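MutT/NUDIX family protein (Bacillus thuringiensis str. Al Hakam, PDB 3ID9) probably hydrolyses a nucleoside diphosphate linked to another group, as many members of the MutT/NUDIX family do, though its own substrate is not established. Local coordinates at residues M22-T27 with E59-A64. Numbering follows the deposited sequence.
Sequences MQVRVT and ETLEEA
Val24 is the first residue of strand 23-32 to meet the helix that starts at Leu61. Its CG1 stands 3.6 Å from Leu61 CD2. The two side chains cross at about a right angle. Val24 carries CG1 anti to its own N (chi1 -172°), while in Leu61 a chi2 of -177° sends CD1 on anti to CA and turns CD2, the other branch, to Val24; the CB of Leu61 does not itself point at the strand. Two residues on, Val26 again faces the helix and straddles its first turn with both methyls. CG1 lies 4.2 Å from Leu61 CB, whereas CG2 is 4.2 Å from Ala64 CB. The nearest CA pair, Val26 and Leu61, is 6.9 Å apart; the join is apolar apart from the approach of Val26 CG1 to Leu61 O, 3.9 Å, with no hydrogen bond between the segments, and all four touching residues are buried. Val55 adds to this layer against both valines, and Phe100 of strand 95-104 packs on Leu61.

The helix start is capped by Thr60 at the N-cap, which forms a capping box with Glu63: Thr60 N donates to Glu63 OE1 at 2.8 Å, on the anti side of the carboxylate and 23° out of its plane, and Glu63 N to Thr60 OG1 is the less certain bond. Asp87 of the second subunit accepts from Leu61 N. Glu59, just before the cap, is salt-bridged to Arg67 farther along the helix. Residues 53-74 form the Nudix box, the loop-helix-loop motif of the family, here packed by its helix on the mixed sheet.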
HETATM    1  N   MSE B  22      12.507  -7.317  -8.426  1.00 53.42           N
HETATM    2  CA  MSE B  22      11.491  -7.205  -7.333  1.00 53.70           C
HETATM    3  C   MSE B  22      10.661  -8.453  -7.055  1.00 51.18           C
HETATM    4  O   MSE B  22      10.217  -9.148  -7.971  1.00 52.16           O
HETATM    5  CB  MSE B  22      10.519  -6.064  -7.619  1.00 57.76           C
HETATM    6  CG  MSE B  22      10.938  -4.728  -7.069  1.00 64.63           C
HETATM    7 SE   MSE B  22       9.474  -3.913  -6.107  1.00 75.63          SE
HETATM    8  CE  MSE B  22      10.207  -3.999  -4.314  1.00 68.63           C
ATOM      9  N   GLN B  23      10.451  -8.719  -5.771  1.00 48.35           N
ATOM     10  CA  GLN B  23       9.636  -9.842  -5.329  1.00 44.82           C
ATOM     11  C   GLN B  23       8.544  -9.252  -4.453  1.00 41.13           C
ATOM     12  O   GLN B  23       8.831  -8.549  -3.485  1.00 39.24           O
ATOM     13  CB  GLN B  23      10.458 -10.839  -4.516  1.00 47.62           C
ATOM     14  CG  GLN B  23       9.604 -11.919  -3.864  1.00 53.06           C
ATOM     15  CD  GLN B  23      10.413 -12.901  -3.024  1.00 57.00           C
ATOM     16  OE1 GLN B  23      11.093 -12.515  -2.065  1.00 55.70           O
ATOM     17  NE2 GLN B  23      10.338 -14.180  -3.382  1.00 58.34           N
ATOM     18  N   VAL B  24       7.293  -9.523  -4.802  1.00 37.82           N
ATOM     19  CA  VAL B  24       6.174  -8.998  -4.033  1.00 35.80           C
ATOM     20  C   VAL B  24       5.414 -10.092  -3.290  1.00 35.84           C
ATOM     21  O   VAL B  24       5.071 -11.129  -3.858  1.00 35.65           O
ATOM     22  CB  VAL B  24       5.190  -8.246  -4.936  1.00 35.69           C
ATOM     23  CG1 VAL B  24       4.150  -7.537  -4.088  1.00 35.20           C
ATOM     24  CG2 VAL B  24       5.940  -7.254  -5.807  1.00 34.64           C
ATOM     25  N   ARG B  25       5.155  -9.849  -2.011  1.00 36.09           N
ATOM     26  CA  ARG B  25       4.432 -10.799  -1.178  1.00 35.26           C
ATOM     27  C   ARG B  25       3.206 -10.196  -0.531  1.00 33.63           C
ATOM     28  O   ARG B  25       3.247  -9.077  -0.014  1.00 33.41           O
ATOM     29  CB  ARG B  25       5.354 -11.361  -0.094  1.00 37.24           C
ATOM     30  CG  ARG B  25       6.327 -12.370  -0.648  1.00 42.34           C
ATOM     31  CD  ARG B  25       7.334 -12.881   0.361  1.00 45.10           C
ATOM     32  NE  ARG B  25       8.093 -13.952  -0.270  1.00 51.22           N
ATOM     33  CZ  ARG B  25       7.593 -15.159  -0.526  1.00 52.89           C
ATOM     34  NH1 ARG B  25       6.340 -15.449  -0.185  1.00 51.61           N
ATOM     35  NH2 ARG B  25       8.333 -16.062  -1.160  1.00 53.45           N
ATOM     36  N   VAL B  26       2.112 -10.948  -0.579  1.00 31.94           N
ATOM     37  CA  VAL B  26       0.854 -10.526   0.017  1.00 30.59           C
ATOM     38  C   VAL B  26       0.550 -11.414   1.214  1.00 29.69           C
ATOM     39  O   VAL B  26       0.923 -12.583   1.240  1.00 29.53           O
ATOM     40  CB  VAL B  26      -0.319 -10.634  -0.982  1.00 30.02           C
ATOM     41  CG1 VAL B  26      -0.172  -9.587  -2.060  1.00 30.38           C
ATOM     42  CG2 VAL B  26      -0.355 -12.027  -1.604  1.00 30.36           C
ATOM     43  N   THR B  27      -0.119 -10.845   2.207  1.00 28.77           N
ATOM     44  CA  THR B  27      -0.488 -11.582   3.409  1.00 26.88           C
ATOM     45  C   THR B  27      -1.929 -11.236   3.707  1.00 27.31           C
ATOM     46  O   THR B  27      -2.330 -10.076   3.583  1.00 25.01           O
ATOM     47  CB  THR B  27       0.396 -11.189   4.613  1.00 27.26           C
ATOM     48  OG1 THR B  27       1.698 -11.753   4.443  1.00 25.66           O
ATOM     49  CG2 THR B  27      -0.209 -11.684   5.918  1.00 27.63           C
ATOM     50  N   GLU B  59       0.195 -11.168 -12.212  1.00 45.37           N
ATOM     51  CA  GLU B  59      -0.949 -11.091 -11.311  1.00 42.68           C
ATOM     52  C   GLU B  59      -1.001  -9.743 -10.625  1.00 39.90           C
ATOM     53  O   GLU B  59       0.026  -9.108 -10.415  1.00 39.31           O
ATOM     54  CB  GLU B  59      -0.867 -12.151 -10.210  1.00 44.67           C
ATOM     55  CG  GLU B  59      -0.917 -13.597 -10.637  1.00 45.98           C
ATOM     56  CD  GLU B  59      -0.916 -14.525  -9.431  1.00 47.73           C
ATOM     57  OE1 GLU B  59      -0.007 -14.389  -8.584  1.00 47.15           O
ATOM     58  OE2 GLU B  59      -1.820 -15.383  -9.322  1.00 47.62           O
ATOM     59  N   THR B  60      -2.205  -9.304 -10.288  1.00 37.87           N
ATOM     60  CA  THR B  60      -2.362  -8.069  -9.547  1.00 38.32           C
ATOM     61  C   THR B  60      -2.239  -8.534  -8.097  1.00 38.85           C
ATOM     62  O   THR B  60      -2.426  -9.725  -7.813  1.00 40.07           O
ATOM     63  CB  THR B  60      -3.753  -7.454  -9.733  1.00 38.43           C
ATOM     64  OG1 THR B  60      -4.751  -8.407  -9.353  1.00 35.28           O
ATOM     65  CG2 THR B  60      -3.961  -7.038 -11.174  1.00 39.87           C
ATOM     66  N   LEU B  61      -1.922  -7.626  -7.181  1.00 36.83           N
ATOM     67  CA  LEU B  61      -1.805  -8.017  -5.783  1.00 36.91           C
ATOM     68  C   LEU B  61      -3.076  -8.763  -5.383  1.00 37.10           C
ATOM     69  O   LEU B  61      -3.024  -9.755  -4.662  1.00 35.89           O
ATOM     70  CB  LEU B  61      -1.642  -6.793  -4.880  1.00 34.73           C
ATOM     71  CG  LEU B  61      -0.433  -5.900  -5.134  1.00 34.24           C
ATOM     72  CD1 LEU B  61      -0.413  -4.800  -4.093  1.00 34.71           C
ATOM     73  CD2 LEU B  61       0.842  -6.713  -5.084  1.00 31.02           C
ATOM     74  N   GLU B  62      -4.209  -8.279  -5.876  1.00 37.59           N
ATOM     75  CA  GLU B  62      -5.503  -8.872  -5.576  1.00 39.54           C
ATOM     76  C   GLU B  62      -5.632 -10.317  -6.069  1.00 39.51           C
ATOM     77  O   GLU B  62      -6.037 -11.208  -5.319  1.00 37.68           O
ATOM     78  CB  GLU B  62      -6.611  -8.021  -6.191  1.00 40.04           C
ATOM     79  CG  GLU B  62      -8.001  -8.456  -5.795  1.00 43.89           C
ATOM     80  CD  GLU B  62      -9.080  -7.628  -6.453  1.00 46.14           C
ATOM     81  OE1 GLU B  62     -10.271  -7.866  -6.157  1.00 48.60           O
ATOM     82  OE2 GLU B  62      -8.743  -6.741  -7.268  1.00 47.75           O
ATOM     83  N   GLU B  63      -5.294 -10.550  -7.331  1.00 39.24           N
ATOM     84  CA  GLU B  63      -5.392 -11.891  -7.884  1.00 40.37           C
ATOM     85  C   GLU B  63      -4.560 -12.887  -7.070  1.00 39.01           C
ATOM     86  O   GLU B  63      -4.977 -14.024  -6.853  1.00 39.13           O
ATOM     87  CB  GLU B  63      -4.942 -11.889  -9.348  1.00 41.91           C
ATOM     88  CG  GLU B  63      -5.738 -10.928 -10.216  1.00 46.82           C
ATOM     89  CD  GLU B  63      -5.244 -10.873 -11.652  1.00 49.82           C
ATOM     90  OE1 GLU B  63      -4.022 -10.694 -11.867  1.00 51.14           O
ATOM     91  OE2 GLU B  63      -6.087 -11.000 -12.566  1.00 51.00           O
ATOM     92  N   ALA B  64      -3.390 -12.447  -6.618  1.00 37.75           N
ATOM     93  CA  ALA B  64      -2.508 -13.293  -5.828  1.00 35.51           C
ATOM     94  C   ALA B  64      -3.097 -13.563  -4.442  1.00 34.88           C
ATOM     95  O   ALA B  64      -3.042 -14.688  -3.949  1.00 34.30           O
ATOM     96  CB  ALA B  64      -1.136 -12.644  -5.700  1.00 34.13           C
TER